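Local coordinates for protein alanine racemase (Corynebacterium glutamicum, PDB 2DY3) that belongs to the alanine racemase family, pairing a TIM-barrel-like N-terminal domain with a beta-rich C-terminal domain, and carries pyridoxal-5'-phosphate, at residues Leu3-Ile8 with Thr237-Val242. Numbering follows the deposited sequence.
Sequences LLTTKI and TWEAKV
Trp238 lies on the same face of the sheet as Leu4, Thr6 and Ala240, and its pyrrole side meets the first two of these. CG of Trp238 is anti to its backbone N (chi1 -167°), and the indole rises from the sheet with CD1 and NE1 turned to strand 4-8. CG2 of Thr6 approaches Trp238 CD1 obliquely at 3.5 Å, while CD1 of Leu4 sits 3.7 Å from Trp238 NE1 and equally close to CB of Ala240, bridging the two. Thr5 O comes up to the indole edge, near the ring plane, 3.4 Å from Trp238 CD1. Trp238 NE1 is buried here without a hydrogen-bonding partner. Thr356 touches both Leu4 and Trp238.

On the other face, Thr5 and Glu239 run side by side, pointing the same way, and the extended Lys7 chain slants across the Glu239 carboxylate. The Lys7 NZ to Glu239 OE1 salt bridge is long at 3.6 Å, and the position of OE1 is uncertain; NZ of Lys323 also lies close to Lys7 NZ, a probably like-charged neighbour. Beside them, Thr237 OG1 is hydrogen-bonded to Glu329 N and shares a water with Lys7 O.

Beneath these side chains, Thr5 and Glu239 form a hydrogen-bonded pair: Thr5 N to Glu239 O and Glu239 N to Thr5 O, both 3.0 Å and almost straight (176° and 174°). Lys7 and Thr237 form the next such pair, and Lys241 N closes on Leu3 O at 2.9 Å. Strand 4-8 also pairs in parallel with strand 357-360, through backbone hydrogen bonds of Leu4, Thr6 and Ile8 to Val357 and Ala359. The N-terminal strand is thus built into the mixed beta-sheet of the C-terminal domain, antiparallel to strand 236-247, as in the alanine racemase fold.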
loop_
_atom_site.group_PDB
_atom_site.type_symbol
_atom_site.label_atom_id
_atom_site.label_comp_id
_atom_site.label_asym_id
_atom_site.label_seq_id
_atom_site.Cartn_x
_atom_site.Cartn_y
_atom_site.Cartn_z
ATOM N N LEU B 3 14.778 -9.289 0.061
ATOM C CA LEU B 3 15.504 -8.027 -0.065
ATOM C C LEU B 3 14.801 -6.832 0.571
ATOM O O LEU B 3 15.424 -5.805 0.829
ATOM C CB LEU B 3 15.752 -7.722 -1.544
ATOM C CG LEU B 3 16.519 -8.766 -2.361
ATOM C CD1 LEU B 3 16.435 -8.410 -3.847
ATOM C CD2 LEU B 3 17.963 -8.830 -1.894
ATOM N N LEU B 4 13.505 -6.960 0.816
ATOM C CA LEU B 4 12.739 -5.863 1.387
ATOM C C LEU B 4 11.792 -6.366 2.471
ATOM O O LEU B 4 10.914 -7.183 2.209
ATOM C CB LEU B 4 11.946 -5.169 0.278
ATOM C CG LEU B 4 11.142 -3.934 0.674
ATOM C CD1 LEU B 4 12.090 -2.870 1.221
ATOM C CD2 LEU B 4 10.377 -3.413 -0.541
ATOM N N THR B 5 11.952 -5.865 3.686
ATOM C CA THR B 5 11.101 -6.327 4.773
ATOM C C THR B 5 10.837 -5.286 5.847
ATOM O O THR B 5 11.474 -4.232 5.895
ATOM C CB THR B 5 11.742 -7.533 5.493
ATOM O OG1 THR B 5 12.819 -7.070 6.314
ATOM C CG2 THR B 5 12.305 -8.538 4.488
ATOM N N THR B 6 9.870 -5.595 6.702
ATOM C CA THR B 6 9.556 -4.760 7.845
ATOM C C THR B 6 9.764 -5.695 9.030
ATOM O O THR B 6 9.236 -6.808 9.043
ATOM C CB THR B 6 8.093 -4.274 7.855
ATOM O OG1 THR B 6 7.211 -5.382 7.618
ATOM C CG2 THR B 6 7.880 -3.194 6.801
ATOM N N LYS B 7 10.571 -5.267 9.994
ATOM C CA LYS B 7 10.823 -6.064 11.191
ATOM C C LYS B 7 9.817 -5.621 12.231
ATOM O O LYS B 7 9.778 -4.445 12.586
ATOM C CB LYS B 7 12.213 -5.798 11.768
ATOM C CG LYS B 7 13.387 -6.439 11.065
ATOM C CD LYS B 7 14.655 -6.117 11.852
ATOM C CE LYS B 7 15.880 -6.834 11.314
ATOM N NZ LYS B 7 17.103 -6.487 12.105
ATOM N N ILE B 8 9.011 -6.552 12.722
ATOM C CA ILE B 8 8.034 -6.221 13.739
ATOM C C ILE B 8 8.474 -6.808 15.068
ATOM O O ILE B 8 8.468 -8.023 15.255
ATOM C CB ILE B 8 6.634 -6.768 13.396
ATOM C CG1 ILE B 8 6.250 -6.368 11.971
ATOM C CG2 ILE B 8 5.609 -6.213 14.372
ATOM C CD1 ILE B 8 6.381 -4.882 11.693
ATOM N N THR B 237 10.451 -1.545 11.781
ATOM C CA THR B 237 11.671 -1.122 11.112
ATOM C C THR B 237 11.496 -1.556 9.657
ATOM O O THR B 237 11.169 -2.715 9.392
ATOM C CB THR B 237 12.920 -1.811 11.689
ATOM O OG1 THR B 237 13.112 -1.407 13.053
ATOM C CG2 THR B 237 14.155 -1.433 10.873
ATOM N N TRP B 238 11.666 -0.622 8.727
ATOM C CA TRP B 238 11.550 -0.915 7.295
ATOM C C TRP B 238 12.977 -0.888 6.760
ATOM O O TRP B 238 13.667 0.125 6.873
ATOM C CB TRP B 238 10.686 0.155 6.601
ATOM C CG TRP B 238 10.230 -0.194 5.196
ATOM C CD1 TRP B 238 10.064 -1.447 4.674
ATOM C CD2 TRP B 238 9.801 0.721 4.177
ATOM N NE1 TRP B 238 9.558 -1.367 3.402
ATOM C CE2 TRP B 238 9.384 -0.050 3.072
ATOM C CE3 TRP B 238 9.724 2.117 4.093
ATOM C CZ2 TRP B 238 8.893 0.527 1.895
ATOM C CZ3 TRP B 238 9.238 2.689 2.926
ATOM C CH2 TRP B 238 8.829 1.895 1.843
ATOM N N GLU B 239 13.429 -2.001 6.190
ATOM C CA GLU B 239 14.793 -2.075 5.684
ATOM C C GLU B 239 14.940 -2.914 4.417
ATOM O O GLU B 239 14.194 -3.870 4.183
ATOM C CB GLU B 239 15.725 -2.630 6.773
ATOM C CG GLU B 239 15.473 -4.084 7.134
ATOM C CD GLU B 239 16.231 -4.534 8.382
ATOM O OE1 GLU B 239 16.222 -5.744 8.680
ATOM O OE2 GLU B 239 16.827 -3.680 9.070
ATOM N N ALA B 240 15.922 -2.547 3.607
ATOM C CA ALA B 240 16.186 -3.246 2.363
ATOM C C ALA B 240 17.663 -3.575 2.258
ATOM O O ALA B 240 18.500 -2.970 2.925
ATOM C CB ALA B 240 15.761 -2.379 1.179
ATOM N N LYS B 241 17.978 -4.554 1.425
ATOM C CA LYS B 241 19.358 -4.935 1.211
ATOM C C LYS B 241 19.758 -4.341 -0.133
ATOM O O LYS B 241 19.042 -4.503 -1.126
ATOM C CB LYS B 241 19.482 -6.459 1.207
ATOM C CG LYS B 241 19.073 -7.075 2.540
ATOM C CD LYS B 241 19.602 -8.485 2.705
ATOM C CE LYS B 241 19.422 -8.961 4.141
ATOM N NZ LYS B 241 19.939 -10.341 4.349
ATOM N N VAL B 242 20.882 -3.633 -0.153
ATOM C CA VAL B 242 21.374 -3.011 -1.372
ATOM C C VAL B 242 21.591 -4.070 -2.443
ATOM O O VAL B 242 22.274 -5.067 -2.214
ATOM C CB VAL B 242 22.701 -2.267 -1.107
ATOM C CG1 VAL B 242 23.210 -1.619 -2.400
ATOM C CG2 VAL B 242 22.493 -1.218 -0.021
HETATM O O HOH W 1 11.795 -3.527 14.514
#